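Local coordinates for lysosome-associated membrane glycoprotein 3 (Homo sapiens, PDB 4AKM) that acts in the unfolded protein response and in lysosome–autophagosome fusion as a whole protein, of which this is the membrane-proximal luminal part, at residues G113-C118 with Q138-D143. Numbering follows the deposited sequence.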
ATOM      1  N   GLY A 113      -7.264  16.070   5.056  1.00 80.12           N
ATOM      2  CA  GLY A 113      -6.362  17.046   5.643  1.00 82.62           C
ATOM      3  C   GLY A 113      -5.568  16.477   6.805  1.00 82.19           C
ATOM      4  O   GLY A 113      -4.571  17.057   7.235  1.00 79.92           O
ATOM      5  N   HIS A 114      -6.021  15.339   7.321  1.00 81.04           N
ATOM      6  CA  HIS A 114      -5.298  14.627   8.368  1.00 82.29           C
ATOM      7  C   HIS A 114      -4.388  13.561   7.760  1.00 80.41           C
ATOM      8  O   HIS A 114      -4.370  13.362   6.548  1.00 73.33           O
ATOM      9  CB  HIS A 114      -6.273  13.974   9.353  1.00 83.89           C
ATOM     10  CG  HIS A 114      -7.035  14.950  10.193  1.00 88.83           C
ATOM     11  ND1 HIS A 114      -7.653  14.592  11.373  1.00 92.06           N
ATOM     12  CD2 HIS A 114      -7.283  16.271  10.026  1.00 88.88           C
ATOM     13  CE1 HIS A 114      -8.246  15.649  11.898  1.00 93.59           C
ATOM     14  NE2 HIS A 114      -8.036  16.682  11.100  1.00 92.58           N
ATOM     15  N   SER A 115      -3.631  12.878   8.609  1.00 82.58           N
ATOM     16  CA  SER A 115      -2.811  11.762   8.158  1.00 78.10           C
ATOM     17  C   SER A 115      -3.233  10.487   8.874  1.00 72.91           C
ATOM     18  O   SER A 115      -3.792  10.538   9.966  1.00 74.42           O
ATOM     19  CB  SER A 115      -1.325  12.044   8.397  1.00 77.32           C
ATOM     20  OG  SER A 115      -1.047  12.197   9.776  1.00 78.41           O
ATOM     21  N   PHE A 116      -2.984   9.345   8.249  1.00 70.62           N
ATOM     22  CA  PHE A 116      -3.295   8.074   8.881  1.00 67.01           C
ATOM     23  C   PHE A 116      -2.035   7.445   9.435  1.00 66.25           C
ATOM     24  O   PHE A 116      -1.030   7.337   8.739  1.00 62.05           O
ATOM     25  CB  PHE A 116      -3.962   7.116   7.899  1.00 62.29           C
ATOM     26  CG  PHE A 116      -4.429   5.838   8.531  1.00 67.73           C
ATOM     27  CD1 PHE A 116      -5.653   5.771   9.174  1.00 74.69           C
ATOM     28  CD2 PHE A 116      -3.640   4.703   8.495  1.00 68.27           C
ATOM     29  CE1 PHE A 116      -6.082   4.594   9.760  1.00 76.66           C
ATOM     30  CE2 PHE A 116      -4.066   3.528   9.081  1.00 65.96           C
ATOM     31  CZ  PHE A 116      -5.285   3.473   9.711  1.00 69.99           C
ATOM     32  N   LYS A 117      -2.096   7.030  10.695  1.00 67.09           N
ATOM     33  CA  LYS A 117      -0.997   6.316  11.314  1.00 58.16           C
ATOM     34  C   LYS A 117      -1.477   4.956  11.784  1.00 61.53           C
ATOM     35  O   LYS A 117      -2.578   4.837  12.319  1.00 67.62           O
ATOM     36  CB  LYS A 117      -0.440   7.106  12.495  1.00 63.17           C
ATOM     37  CG  LYS A 117       0.708   6.418  13.206  1.00 58.00           C
ATOM     38  CD  LYS A 117       1.094   7.167  14.455  1.00 64.13           C
ATOM     39  CE  LYS A 117       2.113   6.390  15.263  1.00 60.64           C
ATOM     40  NZ  LYS A 117       3.425   6.296  14.565  1.00 59.17           N
ATOM     41  N   CYS A 118      -0.652   3.933  11.571  1.00 56.85           N
ATOM     42  CA  CYS A 118      -0.937   2.596  12.075  1.00 55.08           C
ATOM     43  C   CYS A 118       0.304   1.724  12.057  1.00 56.71           C
ATOM     44  O   CYS A 118       0.594   1.041  11.075  1.00 58.39           O
ATOM     45  CB  CYS A 118      -2.051   1.925  11.282  1.00 60.67           C
ATOM     46  SG  CYS A 118      -2.708   0.459  12.093  1.00 69.53           S
ATOM     47  N   GLN A 138       2.508   5.412   8.108  1.00 46.31           N
ATOM     48  CA  GLN A 138       1.996   6.767   8.202  1.00 53.72           C
ATOM     49  C   GLN A 138       1.877   7.346   6.805  1.00 57.11           C
ATOM     50  O   GLN A 138       2.865   7.464   6.094  1.00 56.81           O
ATOM     51  CB  GLN A 138       2.885   7.656   9.056  1.00 60.31           C
ATOM     52  CG  GLN A 138       2.308   9.050   9.237  1.00 65.37           C
ATOM     53  CD  GLN A 138       2.828   9.744  10.474  1.00 75.76           C
ATOM     54  OE1 GLN A 138       3.666   9.205  11.199  1.00 78.91           O
ATOM     55  NE2 GLN A 138       2.329  10.947  10.730  1.00 82.72           N
ATOM     56  N   LEU A 139       0.664   7.709   6.410  1.00 58.89           N
ATOM     57  CA  LEU A 139       0.440   8.202   5.059  1.00 60.57           C
ATOM     58  C   LEU A 139      -0.539   9.366   5.022  1.00 68.47           C
ATOM     59  O   LEU A 139      -1.176   9.694   6.022  1.00 71.07           O
ATOM     60  CB  LEU A 139      -0.029   7.070   4.134  1.00 55.16           C
ATOM     61  CG  LEU A 139      -1.265   6.239   4.495  1.00 56.33           C
ATOM     62  CD1 LEU A 139      -2.566   6.957   4.145  1.00 59.57           C
ATOM     63  CD2 LEU A 139      -1.201   4.881   3.807  1.00 50.50           C
ATOM     64  N   GLN A 140      -0.647   9.980   3.850  1.00 65.37           N
ATOM     65  CA  GLN A 140      -1.559  11.083   3.616  1.00 67.91           C
ATOM     66  C   GLN A 140      -1.719  11.257   2.112  1.00 66.24           C
ATOM     67  O   GLN A 140      -0.763  11.083   1.352  1.00 62.31           O
ATOM     68  CB  GLN A 140      -1.026  12.367   4.259  1.00 73.61           C
ATOM     69  CG  GLN A 140      -1.999  13.541   4.215  1.00 81.02           C
ATOM     70  CD  GLN A 140      -1.607  14.665   5.158  1.00 83.35           C
ATOM     71  OE1 GLN A 140      -0.871  14.454   6.124  1.00 84.28           O
ATOM     72  NE2 GLN A 140      -2.097  15.869   4.882  1.00 87.65           N
ATOM     73  N   ALA A 141      -2.933  11.590   1.687  1.00 73.33           N
ATOM     74  CA  ALA A 141      -3.226  11.768   0.267  1.00 77.88           C
ATOM     75  C   ALA A 141      -4.132  12.975   0.009  1.00 81.04           C
ATOM     76  O   ALA A 141      -4.881  13.402   0.890  1.00 86.99           O
ATOM     77  CB  ALA A 141      -3.845  10.502  -0.309  1.00 71.73           C
ATOM     78  N   PHE A 142      -4.044  13.513  -1.206  1.00 84.47           N
ATOM     79  CA  PHE A 142      -4.826  14.677  -1.643  1.00 92.24           C
ATOM     80  C   PHE A 142      -4.439  15.986  -0.945  1.00 98.19           C
ATOM     81  O   PHE A 142      -3.488  16.655  -1.356  1.00 97.28           O
ATOM     82  CB  PHE A 142      -6.332  14.415  -1.522  1.00 86.52           C
ATOM     83  CG  PHE A 142      -6.765  13.111  -2.118  1.00 81.20           C
ATOM     84  CD1 PHE A 142      -6.895  12.974  -3.490  1.00 76.29           C
ATOM     85  CD2 PHE A 142      -7.038  12.021  -1.308  1.00 76.52           C
ATOM     86  CE1 PHE A 142      -7.293  11.775  -4.044  1.00 70.41           C
ATOM     87  CE2 PHE A 142      -7.435  10.820  -1.858  1.00 73.51           C
ATOM     88  CZ  PHE A 142      -7.562  10.697  -3.230  1.00 68.50           C
ATOM     89  N   ASP A 143      -5.179  16.353   0.098  1.00100.98           N
ATOM     90  CA  ASP A 143      -4.962  17.630   0.780  1.00105.87           C
ATOM     91  C   ASP A 143      -3.671  17.671   1.601  1.00105.73           C
ATOM     92  O   ASP A 143      -3.436  16.807   2.449  1.00102.73           O
ATOM     93  CB  ASP A 143      -6.166  17.981   1.660  1.00105.13           C
ATOM     94  CG  ASP A 143      -7.223  18.768   0.908  1.00113.34           C
ATOM     95  OD1 ASP A 143      -7.142  18.843  -0.337  1.00105.58           O
ATOM     96  OD2 ASP A 143      -8.131  19.322   1.567  1.00113.92           O
TER
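Phe-116 and Leu-139 face each other as a hydrogen-bonded antiparallel pair, each giving its amide to the other's carbonyl. Phe-116 N lies 2.9 Å from Leu-139 O, and Leu-139 N lies 2.9 Å from Phe-116 O. The same Phe-116 O also receives a CA-H...O contact from Gln-138 CA at 3.1 Å. One residue on, Lys-117 and Gln-138 form a non-hydrogen-bonded pair, and Cys-118, disulfide-bonded to Cys-155, continues the ladder through Val-137.

Towards Gly-113 the ladder gives way to a side chain. Gln-140 has CG anti to its backbone N (chi1 -173°) and an extended chain beyond, which lays its amide alongside the 113-115 backbone. NE2 donates to Asp-143 O at 2.9 Å, with the acceptor nearly in the plane of the Gln-140 amide, while OE1 accepts from Gly-150 N; bonds at both ends thus fix the rotation of this buried group. Its CG packs 3.3 Å from His-114 O, a carbonyl hydrogen-bonded by Tyr-80 OH. Ser-115 presents CB to Leu-139 O and Gln-140 OE1, and beyond it the CB of Asp-143 comes up to Gly-113 N.

On the face shared by Phe-116 and Leu-139, CD1 of the leucine meets CB of the phenylalanine at 4.0 Å. The aromatic ring, with CG anti to N (chi1 -174°), leads away from strand 137-141 to stack on Phe-108 of strand 97-110, which Leu-139 also touches. Lys-117 and Gln-138 occupy the other face. Strand 137-141 also bonds through its backbone to Glu-20 and Lys-18, so it runs between strands 14-27 and 116-118, an antiparallel arrangement whose apolar face packs against the second sheet in the beta-prism fold of the LAMP luminal domain.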